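PDB 3I4G: SusD-like carbohydrate binding protein BF1063 from Bacteroides fragilis NCTC 9343, which probably binds carbohydrate at the outer membrane, like other SusD-family glycan-capturing proteins. Local coordinates for residues 125-128 / 129-133; 134-137 / 138-142. All coordinates share one frame; numbering follows the deposited sequence.

Contact 1 (125-128 / 129-133)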
loop_
_atom_site.group_PDB
_atom_site.type_symbol
_atom_site.label_atom_id
_atom_site.label_comp_id
_atom_site.label_asym_id
_atom_site.label_seq_id
_atom_site.Cartn_x
_atom_site.Cartn_y
_atom_site.Cartn_z
ATOM N N ALA A 125 -18.339 -2.750 -11.820
ATOM C CA ALA A 125 -17.866 -1.596 -12.577
ATOM C C ALA A 125 -17.938 -0.322 -11.758
ATOM O O ALA A 125 -17.025 0.520 -11.820
ATOM C CB ALA A 125 -18.665 -1.438 -13.884
ATOM N N ARG A 126 -18.999 -0.162 -10.973
ATOM C CA ARG A 126 -19.100 1.025 -10.117
ATOM C C ARG A 126 -18.034 1.025 -9.019
ATOM O O ARG A 126 -17.464 2.058 -8.704
ATOM C CB ARG A 126 -20.504 1.166 -9.518
ATOM C CG ARG A 126 -21.570 1.469 -10.580
ATOM C CD ARG A 126 -22.945 1.467 -9.969
ATOM N NE ARG A 126 -23.200 2.677 -9.221
ATOM C CZ ARG A 126 -24.358 2.937 -8.618
ATOM N NH1 ARG A 126 -25.324 2.033 -8.599
ATOM N NH2 ARG A 126 -24.543 4.095 -8.013
ATOM N N PHE A 127 -17.785 -0.136 -8.435
ATOM C CA PHE A 127 -16.728 -0.246 -7.433
ATOM C C PHE A 127 -15.401 0.154 -8.024
ATOM O O PHE A 127 -14.686 0.973 -7.470
ATOM C CB PHE A 127 -16.647 -1.677 -6.903
ATOM C CG PHE A 127 -15.386 -1.956 -6.114
ATOM C CD1 PHE A 127 -15.264 -1.518 -4.806
ATOM C CD2 PHE A 127 -14.334 -2.649 -6.689
ATOM C CE1 PHE A 127 -14.104 -1.769 -4.082
ATOM C CE2 PHE A 127 -13.179 -2.898 -5.945
ATOM C CZ PHE A 127 -13.076 -2.446 -4.642
ATOM N N LEU A 128 -15.061 -0.428 -9.164
ATOM C CA LEU A 128 -13.783 -0.148 -9.811
ATOM C C LEU A 128 -13.656 1.327 -10.187
ATOM O O LEU A 128 -12.616 1.937 -9.926
ATOM C CB LEU A 128 -13.583 -1.049 -11.029
ATOM C CG LEU A 128 -13.367 -2.516 -10.700
ATOM C CD1 LEU A 128 -13.457 -3.364 -11.964
ATOM C CD2 LEU A 128 -11.999 -2.768 -9.968
ATOM N N ARG A 129 -14.702 1.924 -10.754
ATOM C CA ARG A 129 -14.652 3.332 -11.100
ATOM C C ARG A 129 -14.467 4.188 -9.853
ATOM O O ARG A 129 -13.661 5.139 -9.829
ATOM C CB ARG A 129 -15.942 3.724 -11.840
ATOM C CG ARG A 129 -16.003 5.210 -12.167
ATOM C CD ARG A 129 -17.263 5.581 -12.957
ATOM N NE ARG A 129 -18.483 5.384 -12.195
ATOM C CZ ARG A 129 -19.694 5.719 -12.636
ATOM N NH1 ARG A 129 -19.851 6.263 -13.826
ATOM N NH2 ARG A 129 -20.743 5.527 -11.872
ATOM N N ALA A 130 -15.207 3.877 -8.806
ATOM C CA ALA A 130 -15.106 4.656 -7.588
ATOM C C ALA A 130 -13.738 4.564 -6.911
ATOM O O ALA A 130 -13.279 5.568 -6.349
ATOM C CB ALA A 130 -16.194 4.277 -6.605
ATOM N N THR A 131 -13.083 3.412 -6.998
ATOM C CA THR A 131 -11.747 3.329 -6.442
ATOM C C THR A 131 -10.816 4.311 -7.139
ATOM O O THR A 131 -9.959 4.887 -6.497
ATOM C CB THR A 131 -11.093 1.936 -6.475
ATOM O OG1 THR A 131 -10.886 1.493 -7.822
ATOM C CG2 THR A 131 -11.862 0.910 -5.657
ATOM N N GLN A 132 -10.980 4.545 -8.429
ATOM C CA GLN A 132 -10.088 5.481 -9.114
ATOM C C GLN A 132 -10.292 6.884 -8.602
ATOM O O GLN A 132 -9.318 7.591 -8.373
ATOM C CB GLN A 132 -10.312 5.415 -10.632
ATOM C CG GLN A 132 -10.186 4.015 -11.216
ATOM C CD GLN A 132 -8.869 3.355 -10.889
ATOM O OE1 GLN A 132 -7.858 3.623 -11.534
ATOM N NE2 GLN A 132 -8.875 2.459 -9.890
ATOM N N TYR A 133 -11.547 7.307 -8.428
ATOM C CA TYR A 133 -11.820 8.624 -7.879
ATOM C C TYR A 133 -11.336 8.723 -6.418
ATOM O O TYR A 133 -10.911 9.774 -6.002
ATOM C CB TYR A 133 -13.307 8.986 -8.031
ATOM C CG TYR A 133 -13.620 9.370 -9.442
ATOM C CD1 TYR A 133 -13.106 10.535 -9.970
ATOM C CD2 TYR A 133 -14.387 8.551 -10.269
ATOM C CE1 TYR A 133 -13.353 10.889 -11.272
ATOM C CE2 TYR A 133 -14.673 8.923 -11.574
ATOM C CZ TYR A 133 -14.138 10.084 -12.063
ATOM O OH TYR A 133 -14.365 10.508 -13.403
HETATM O O HOH W 1 -18.576 4.423 -9.519
#
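Leu128 O is approached by two donors from the next turn of the alpha-helix 116-139, which belongs to the helical framework of this SusD-family protein. The stronger donor is the hydroxyl of Thr131: OG1 lies 2.8 Å from Leu128 O, and the C=O...OG1 angle of 128° brings it in from beside the carbonyl rather than end-on. Gln132 N reaches Leu128 O only weakly, at 3.4 Å. Thr131 OG1 also acts as acceptor: Gln132 NE2 donates to it at 3.0 Å with an N-H...O angle of 155° and nearly within the amide plane. One hydroxyl thus donates to the main chain and accepts from the adjacent side chain, which fixes its rotation. The torsion that lodges OG1 between backbone N and carbonyl carbon (chi1 64°) also sends CG2 back along the helix onto Phe127. Thr131 CG2 sits over one face of that ring, 3.9 Å from the Phe127 ring centroid and offset toward the rim, a CH-pi contact; Phe253 meets the ring edge-to-face.

Round the helix, the polar work passes to Arg126 O. Ala130 N donates to Arg126 O at 2.9 Å in the regular helical pattern, and a water donates as well, 2.7 Å from Arg126 O. That water in turn accepts from Arg129 NE, so the arginine is tied to its own helix through one solvent molecule. Both guanidinium groups, of Arg126 and Arg129, form salt bridges with Glu173 on helix 163-180, and Arg129 also reaches Asn103 on helix 86-109. Arg129 is bent at its third torsion, which turns its head in line with the bridging water: the water oxygen lies at the guanidinium edge, in plane, 2.8 Å from Arg129 NE.

Contact 2 (134-137 / 138-142); sequences FYLA and SYFKN
Ser138 OG donates to Phe134 O across 2.8 Å, one turn back along helix 116-139, close to that helix's C-terminal end. With OG beside its own backbone N (chi1 -66°), the hydroxyl folds back on the preceding turn. It also stands over the centre of the Phe134 ring, 4.1 Å above the plane, while Trp456 NE1 supplies it with a hydrogen bond from outside. The carbonyl of Phe134 receives a further, weak bond from Ser138 N.

The apolar packing is closest between Leu136 and Phe140, where CD2 of the leucine comes within 3.6 Å of CD2 of the phenylalanine and meets the ring obliquely. Helix 86-109 backs this pair, and Trp92 meets the Phe140 ring edge-to-face. Tyr135 and Tyr139 approach far less tightly: CE2 of Tyr139 lies near the plane of the Tyr135 ring, at its edge, 4.5 Å from CD1. Those rings gain their stacking partners outside the pair, Trp47 for Tyr135 and Trp513 for Tyr139.

The more solvent-accessible side is the exit from the helix, where Lys141 and Asn142 are partly exposed. Lys141 has a positive phi of 76°, and Asn142 N bonds back to Phe140 O at 2.9 Å, the bond of a classic gamma turn centred on Lys141. Before that turn, Leu136 O accepts from Tyr139 N at 3.3 Å, well above the carbonyl plane, and from Lys141 N at 3.0 Å in a straighter bond (158° at the hydrogen), with a weak bond from Phe140 N between them in sequence. Ala137 O is met by Lys141 CA in a CA-H...O contact of 3.4 Å and by Gln163 NE2. The regular four-residue bonds are thus weakened but supplemented, so the helix can stop without leaving these buried acceptors unmet.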
loop_
_atom_site.group_PDB
_atom_site.type_symbol
_atom_site.label_atom_id
_atom_site.label_comp_id
_atom_site.label_asym_id
_atom_site.label_seq_id
_atom_site.Cartn_x
_atom_site.Cartn_y
_atom_site.Cartn_z
ATOM N N PHE A 134 -11.401 7.632 -5.655
ATOM C CA PHE A 134 -10.907 7.608 -4.292
ATOM C C PHE A 134 -9.424 7.948 -4.251
ATOM O O PHE A 134 -9.005 8.799 -3.457
ATOM C CB PHE A 134 -11.187 6.218 -3.660
ATOM C CG PHE A 134 -10.404 5.966 -2.406
ATOM C CD1 PHE A 134 -10.844 6.413 -1.183
ATOM C CD2 PHE A 134 -9.191 5.309 -2.465
ATOM C CE1 PHE A 134 -10.105 6.230 -0.062
ATOM C CE2 PHE A 134 -8.439 5.105 -1.331
ATOM C CZ PHE A 134 -8.905 5.581 -0.132
ATOM N N TYR A 135 -8.642 7.312 -5.086
ATOM C CA TYR A 135 -7.219 7.619 -5.124
ATOM C C TYR A 135 -6.923 9.006 -5.744
ATOM O O TYR A 135 -6.109 9.751 -5.221
ATOM C CB TYR A 135 -6.445 6.514 -5.840
ATOM C CG TYR A 135 -6.413 5.196 -5.131
ATOM C CD1 TYR A 135 -5.650 5.037 -3.986
ATOM C CD2 TYR A 135 -7.092 4.096 -5.608
ATOM C CE1 TYR A 135 -5.631 3.824 -3.321
ATOM C CE2 TYR A 135 -7.084 2.896 -4.952
ATOM C CZ TYR A 135 -6.350 2.779 -3.798
ATOM O OH TYR A 135 -6.312 1.568 -3.146
ATOM N N LEU A 136 -7.605 9.375 -6.825
ATOM C CA LEU A 136 -7.438 10.734 -7.346
ATOM C C LEU A 136 -7.730 11.786 -6.292
ATOM O O LEU A 136 -7.002 12.771 -6.139
ATOM C CB LEU A 136 -8.312 10.940 -8.564
ATOM C CG LEU A 136 -7.949 10.179 -9.834
ATOM C CD1 LEU A 136 -9.100 10.274 -10.802
ATOM C CD2 LEU A 136 -6.670 10.722 -10.432
ATOM N N ALA A 137 -8.838 11.618 -5.591
ATOM C CA ALA A 137 -9.258 12.534 -4.526
ATOM C C ALA A 137 -8.295 12.538 -3.337
ATOM O O ALA A 137 -8.202 13.543 -2.653
ATOM C CB ALA A 137 -10.685 12.169 -4.010
ATOM N N SER A 138 -7.597 11.428 -3.098
ATOM C CA SER A 138 -6.629 11.395 -2.025
ATOM C C SER A 138 -5.417 12.281 -2.295
ATOM O O SER A 138 -4.854 12.873 -1.361
ATOM C CB SER A 138 -6.148 9.960 -1.799
ATOM O OG SER A 138 -7.184 9.109 -1.316
ATOM N N TYR A 139 -5.009 12.393 -3.557
ATOM C CA TYR A 139 -3.727 13.003 -3.878
ATOM C C TYR A 139 -3.825 14.266 -4.724
ATOM O O TYR A 139 -3.215 15.283 -4.374
ATOM C CB TYR A 139 -2.834 11.941 -4.546
ATOM C CG TYR A 139 -2.599 10.714 -3.658
ATOM C CD1 TYR A 139 -2.017 10.858 -2.411
ATOM C CD2 TYR A 139 -2.959 9.456 -4.062
ATOM C CE1 TYR A 139 -1.809 9.767 -1.606
ATOM C CE2 TYR A 139 -2.744 8.343 -3.269
ATOM C CZ TYR A 139 -2.153 8.520 -2.047
ATOM O OH TYR A 139 -1.881 7.435 -1.212
ATOM N N PHE A 140 -4.550 14.216 -5.848
ATOM C CA PHE A 140 -4.786 15.423 -6.639
ATOM C C PHE A 140 -5.918 16.285 -6.044
ATOM O O PHE A 140 -5.960 17.494 -6.243
ATOM C CB PHE A 140 -5.151 15.055 -8.072
ATOM C CG PHE A 140 -4.089 14.317 -8.835
ATOM C CD1 PHE A 140 -3.028 14.987 -9.426
ATOM C CD2 PHE A 140 -4.170 12.948 -9.011
ATOM C CE1 PHE A 140 -2.092 14.325 -10.177
ATOM C CE2 PHE A 140 -3.201 12.281 -9.755
ATOM C CZ PHE A 140 -2.197 12.999 -10.372
ATOM N N LYS A 141 -6.867 15.642 -5.365
ATOM C CA LYS A 141 -7.948 16.270 -4.597
ATOM C C LYS A 141 -9.078 16.854 -5.419
ATOM O O LYS A 141 -10.195 16.360 -5.306
ATOM C CB LYS A 141 -7.404 17.292 -3.580
ATOM C CG LYS A 141 -6.429 16.598 -2.612
ATOM C CD LYS A 141 -6.177 17.341 -1.383
ATOM C CE LYS A 141 -5.284 16.502 -0.483
ATOM N NZ LYS A 141 -4.990 17.218 0.770
ATOM N N ASN A 142 -8.813 17.882 -6.219
ATOM C CA ASN A 142 -9.853 18.580 -6.979
ATOM C C ASN A 142 -9.605 18.234 -8.432
ATOM O O ASN A 142 -8.654 18.702 -9.023
ATOM C CB ASN A 142 -9.759 20.074 -6.701
ATOM C CG ASN A 142 -9.686 20.368 -5.225
ATOM O OD1 ASN A 142 -10.533 19.945 -4.445
ATOM N ND2 ASN A 142 -8.637 21.110 -4.819
#

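Contacts 1 and 2 follow each other directly on helix 116-139, their centres about 13 Å apart and about 17 and 16 Å from the centre of the chain. Thr131 and Ser138, seven residues and 10.5 Å apart between their CA atoms, play parallel parts, each lying over the phenylalanine ring four residues earlier. Shared neighbours join the contacts too, since Trp47 and Trp48 touch Gln132 and Thr131 of contact 1 and both meet Tyr135 of contact 2, while Ile99 touches Tyr133 and Leu136. Contact 1 is mid-helix, with largely regular four-residue backbone bonding that weakens from Gln132 on; contact 2 carries the chain out of the helix.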